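Local coordinates for phage-related protein (Bordetella bronchiseptica RB50, PDB 3BJQ), which is probably a phage major capsid protein, a coat subunit that would assemble with copies of itself into the viral shell, at residues L34-L48 against P256-E270. Residues are numbered along the deposited sequence; the frame is centred on the assembly and turned at random.
Sequences LFPVAPVAQYGGKIL and PSVEEPSFGYTYQIE
Ala38 and Thr266 sit at the middle of a parallel strand pairing: Ala38 N donates to Thr266 O at 3.0 Å, nearly straight at 171°, and Gln268 N answers to Ala38 O. The ladder starts at Thr266 N to Pro36 O, runs through Val40 N to Gln268 O, and ends with Glu270 N on Val40 O, pairing 37-40 with 264-269 in a mixed sheet.

Packing is tight on the face of Ala38 and Tyr267. Ala38 CB lies 3.6 Å from Val258 CG1, and Val40 CG1, turned anti to its carbonyl carbon (chi1 -56°), reaches the same methyl and makes an off-centre CH-pi contact with the Tyr267 ring, 4.2 Å from its centroid. That ring extends to strand 44-48, where Tyr267 OH accepts from Leu48 N at 3.0 Å. A water donates to Leu48 O and Val258 O and accepts from Tyr267 OH.

The other face is more polar: Thr266 OG1 donates to Phe35 O at 2.7 Å and bonds His123, while Val37 CG1 lies 3.6 Å from Gln268 CD, whose amide NE2 bonds His272 O. Nearer solvent is the far end, where Ile269 CD1 lies over one face of Tyr43, 3.9 Å from the ring centroid, both residues partly exposed.

The chemistry implies a sheet joined by backbone hydrogen bonds, its Tyr267 hydroxyl linking it to a separate two-stranded sheet by accepting from an amide and donating to water.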
# COMPACT_ATOMS: atom_id res chain seq x y z
N LEU E 34 39.73 -4.88 10.96
CA LEU E 34 40.76 -5.89 10.73
C LEU E 34 40.12 -7.28 10.60
O LEU E 34 40.62 -8.11 9.85
CB LEU E 34 41.76 -5.93 11.90
CG LEU E 34 42.77 -4.78 12.02
CD1 LEU E 34 42.09 -3.50 12.47
CD2 LEU E 34 43.88 -5.19 12.97
N PHE E 35 39.02 -7.49 11.33
CA PHE E 35 38.35 -8.78 11.40
C PHE E 35 36.88 -8.63 11.12
O PHE E 35 36.06 -8.75 12.06
CB PHE E 35 38.51 -9.35 12.82
CG PHE E 35 39.93 -9.65 13.22
CD1 PHE E 35 40.71 -8.70 13.84
CD2 PHE E 35 40.46 -10.91 13.03
CE1 PHE E 35 42.00 -8.99 14.23
CE2 PHE E 35 41.75 -11.21 13.42
CZ PHE E 35 42.53 -10.24 14.02
N PRO E 36 36.50 -8.41 9.84
CA PRO E 36 35.09 -8.23 9.53
C PRO E 36 34.20 -9.40 9.93
O PRO E 36 34.61 -10.56 9.87
CB PRO E 36 35.08 -8.03 8.01
CG PRO E 36 36.39 -7.52 7.73
CD PRO E 36 37.30 -8.29 8.62
N VAL E 37 32.99 -9.08 10.35
CA VAL E 37 32.03 -10.08 10.78
C VAL E 37 31.50 -10.91 9.61
O VAL E 37 31.02 -10.39 8.62
CB VAL E 37 30.89 -9.45 11.63
CG1 VAL E 37 29.88 -10.52 12.04
CG2 VAL E 37 31.47 -8.76 12.85
N ALA E 38 31.63 -12.23 9.74
CA ALA E 38 31.24 -13.15 8.71
C ALA E 38 30.52 -14.32 9.39
O ALA E 38 30.96 -14.76 10.45
CB ALA E 38 32.46 -13.63 7.98
N PRO E 39 29.41 -14.81 8.81
CA PRO E 39 28.63 -15.86 9.47
C PRO E 39 29.20 -17.28 9.38
O PRO E 39 29.74 -17.69 8.34
CB PRO E 39 27.28 -15.78 8.75
CG PRO E 39 27.67 -15.38 7.36
CD PRO E 39 28.79 -14.41 7.53
N VAL E 40 29.11 -17.99 10.50
CA VAL E 40 29.38 -19.39 10.58
C VAL E 40 28.20 -20.05 11.32
O VAL E 40 27.35 -19.37 11.89
CB VAL E 40 30.73 -19.75 11.30
CG1 VAL E 40 31.88 -19.07 10.67
CG2 VAL E 40 30.70 -19.45 12.79
N ALA E 41 28.14 -21.37 11.27
CA ALA E 41 27.08 -22.13 11.96
C ALA E 41 27.61 -22.89 13.18
O ALA E 41 26.88 -23.08 14.15
CB ALA E 41 26.45 -23.11 11.00
N GLN E 42 28.87 -23.33 13.12
CA GLN E 42 29.48 -24.16 14.18
C GLN E 42 30.18 -23.35 15.27
O GLN E 42 30.95 -22.42 14.97
CB GLN E 42 30.51 -25.13 13.58
CG GLN E 42 29.98 -26.25 12.65
CD GLN E 42 31.10 -27.15 12.08
OE1 GLN E 42 32.30 -26.87 12.23
NE2 GLN E 42 30.71 -28.25 11.42
N TYR E 43 29.95 -23.75 16.52
CA TYR E 43 30.62 -23.16 17.68
C TYR E 43 32.07 -23.61 17.82
O TYR E 43 32.90 -22.92 18.43
CB TYR E 43 29.88 -23.48 18.98
CG TYR E 43 28.75 -22.54 19.25
CD1 TYR E 43 27.52 -22.72 18.66
CD2 TYR E 43 28.92 -21.46 20.08
CE1 TYR E 43 26.46 -21.83 18.90
CE2 TYR E 43 27.88 -20.57 20.33
CZ TYR E 43 26.66 -20.77 19.74
OH TYR E 43 25.66 -19.89 19.96
N GLY E 44 32.38 -24.78 17.26
CA GLY E 44 33.74 -25.30 17.23
C GLY E 44 34.06 -25.76 15.82
O GLY E 44 33.19 -26.23 15.09
N GLY E 45 35.31 -25.59 15.40
CA GLY E 45 35.68 -26.00 14.06
C GLY E 45 37.11 -25.65 13.76
O GLY E 45 37.92 -25.47 14.67
N LYS E 46 37.42 -25.57 12.47
CA LYS E 46 38.75 -25.20 12.01
C LYS E 46 38.65 -23.90 11.25
O LYS E 46 37.70 -23.71 10.49
CB LYS E 46 39.33 -26.28 11.11
CG LYS E 46 40.11 -27.38 11.84
CD LYS E 46 39.25 -28.46 12.36
CE LYS E 46 40.10 -29.54 13.02
NZ LYS E 46 40.91 -28.97 14.14
N ILE E 47 39.64 -23.03 11.44
CA ILE E 47 39.69 -21.76 10.75
C ILE E 47 40.06 -22.05 9.31
O ILE E 47 41.08 -22.70 9.05
CB ILE E 47 40.78 -20.80 11.36
CG1 ILE E 47 40.46 -20.47 12.83
CG2 ILE E 47 40.93 -19.52 10.53
CD1 ILE E 47 41.58 -19.77 13.56
N LEU E 48 39.27 -21.55 8.37
CA LEU E 48 39.62 -21.68 6.95
C LEU E 48 40.78 -20.74 6.74
O LEU E 48 40.65 -19.51 6.92
CB LEU E 48 38.44 -21.37 6.05
CG LEU E 48 38.64 -21.80 4.59
CD1 LEU E 48 38.78 -23.34 4.46
CD2 LEU E 48 37.48 -21.32 3.77
N PRO E 256 30.85 -10.00 3.99
CA PRO E 256 32.05 -10.78 4.27
C PRO E 256 31.77 -12.27 4.39
O PRO E 256 30.74 -12.67 4.91
CB PRO E 256 32.55 -10.21 5.60
CG PRO E 256 31.89 -8.86 5.74
CD PRO E 256 30.57 -8.99 5.03
N SER E 257 32.69 -13.07 3.88
CA SER E 257 32.59 -14.53 3.85
C SER E 257 33.85 -15.16 4.37
O SER E 257 34.91 -14.86 3.84
CB SER E 257 32.40 -14.99 2.41
OG SER E 257 32.52 -16.38 2.31
N VAL E 258 33.75 -16.09 5.34
CA VAL E 258 34.94 -16.77 5.90
C VAL E 258 35.75 -17.56 4.85
O VAL E 258 36.88 -17.96 5.11
CB VAL E 258 34.58 -17.71 7.10
CG1 VAL E 258 33.89 -16.94 8.19
CG2 VAL E 258 33.71 -18.92 6.64
N GLU E 259 35.17 -17.77 3.67
CA GLU E 259 35.78 -18.56 2.61
C GLU E 259 36.64 -17.73 1.64
O GLU E 259 37.37 -18.27 0.82
CB GLU E 259 34.67 -19.26 1.83
CG GLU E 259 33.77 -20.15 2.69
CD GLU E 259 32.70 -20.87 1.87
OE1 GLU E 259 31.54 -20.42 1.89
OE2 GLU E 259 33.03 -21.89 1.21
N GLU E 260 36.53 -16.41 1.73
CA GLU E 260 37.22 -15.52 0.82
C GLU E 260 38.55 -15.06 1.44
O GLU E 260 38.56 -14.63 2.60
CB GLU E 260 36.34 -14.31 0.50
CG GLU E 260 37.05 -13.24 -0.26
CD GLU E 260 36.13 -12.12 -0.67
OE1 GLU E 260 35.17 -11.83 0.09
OE2 GLU E 260 36.36 -11.55 -1.76
N PRO E 261 39.67 -15.24 0.71
CA PRO E 261 40.98 -14.78 1.17
C PRO E 261 41.02 -13.36 1.71
O PRO E 261 40.66 -12.38 1.02
CB PRO E 261 41.88 -15.01 -0.03
CG PRO E 261 41.31 -16.15 -0.71
CD PRO E 261 39.81 -16.01 -0.54
N SER E 262 41.46 -13.28 2.96
CA SER E 262 41.60 -12.04 3.70
C SER E 262 42.47 -12.29 4.92
O SER E 262 42.70 -13.44 5.29
CB SER E 262 40.21 -11.53 4.13
OG SER E 262 40.23 -10.15 4.43
N PHE E 263 42.96 -11.22 5.54
CA PHE E 263 43.76 -11.34 6.77
C PHE E 263 43.02 -12.05 7.90
O PHE E 263 43.57 -12.89 8.61
CB PHE E 263 44.22 -9.96 7.27
CG PHE E 263 44.80 -9.99 8.67
CD1 PHE E 263 46.10 -10.40 8.88
CD2 PHE E 263 44.04 -9.60 9.76
CE1 PHE E 263 46.62 -10.46 10.15
CE2 PHE E 263 44.55 -9.65 11.02
CZ PHE E 263 45.84 -10.08 11.22
N GLY E 264 41.76 -11.67 8.11
CA GLY E 264 41.00 -12.24 9.23
C GLY E 264 39.52 -11.96 9.18
O GLY E 264 39.03 -11.20 8.35
N TYR E 265 38.80 -12.62 10.09
CA TYR E 265 37.35 -12.51 10.18
C TYR E 265 36.94 -12.65 11.62
O TYR E 265 37.64 -13.27 12.41
CB TYR E 265 36.67 -13.67 9.41
CG TYR E 265 36.78 -13.51 7.93
CD1 TYR E 265 36.03 -12.54 7.27
CD2 TYR E 265 37.68 -14.28 7.18
CE1 TYR E 265 36.16 -12.36 5.88
CE2 TYR E 265 37.81 -14.11 5.79
CZ TYR E 265 37.06 -13.15 5.16
OH TYR E 265 37.18 -12.96 3.79
N THR E 266 35.79 -12.06 11.95
CA THR E 266 35.12 -12.35 13.21
C THR E 266 34.10 -13.47 12.87
O THR E 266 33.10 -13.25 12.19
CB THR E 266 34.46 -11.07 13.86
OG1 THR E 266 35.48 -10.13 14.27
CG2 THR E 266 33.61 -11.43 15.05
N TYR E 267 34.43 -14.70 13.25
CA TYR E 267 33.55 -15.85 13.05
C TYR E 267 32.37 -15.60 13.97
O TYR E 267 32.55 -15.50 15.19
CB TYR E 267 34.28 -17.16 13.42
CG TYR E 267 35.16 -17.74 12.32
CD1 TYR E 267 35.79 -16.91 11.38
CD2 TYR E 267 35.39 -19.08 12.23
CE1 TYR E 267 36.59 -17.42 10.38
CE2 TYR E 267 36.22 -19.61 11.22
CZ TYR E 267 36.79 -18.78 10.29
OH TYR E 267 37.59 -19.29 9.30
N GLN E 268 31.16 -15.48 13.41
CA GLN E 268 30.01 -15.10 14.20
C GLN E 268 28.83 -15.97 13.88
O GLN E 268 28.51 -16.18 12.72
CB GLN E 268 29.63 -13.64 13.96
CG GLN E 268 28.55 -13.15 14.92
CD GLN E 268 28.60 -11.66 15.17
OE1 GLN E 268 29.61 -11.14 15.65
NE2 GLN E 268 27.52 -10.96 14.84
N ILE E 269 28.17 -16.48 14.91
CA ILE E 269 27.03 -17.36 14.66
C ILE E 269 25.97 -16.64 13.83
O ILE E 269 25.62 -15.51 14.11
CB ILE E 269 26.41 -17.87 15.97
CG1 ILE E 269 27.43 -18.70 16.74
CG2 ILE E 269 25.17 -18.66 15.66
CD1 ILE E 269 27.94 -19.97 15.99
N GLU E 270 25.45 -17.33 12.81
CA GLU E 270 24.51 -16.72 11.87
C GLU E 270 23.28 -16.18 12.62
O GLU E 270 22.72 -16.85 13.47
CB GLU E 270 24.08 -17.73 10.81
CG GLU E 270 23.37 -17.11 9.61
CD GLU E 270 23.02 -18.13 8.52
OE1 GLU E 270 23.14 -19.37 8.77
OE2 GLU E 270 22.62 -17.69 7.41
O HOH W 1 30.86 -16.89 6.02
O HOH W 2 38.46 -17.82 7.23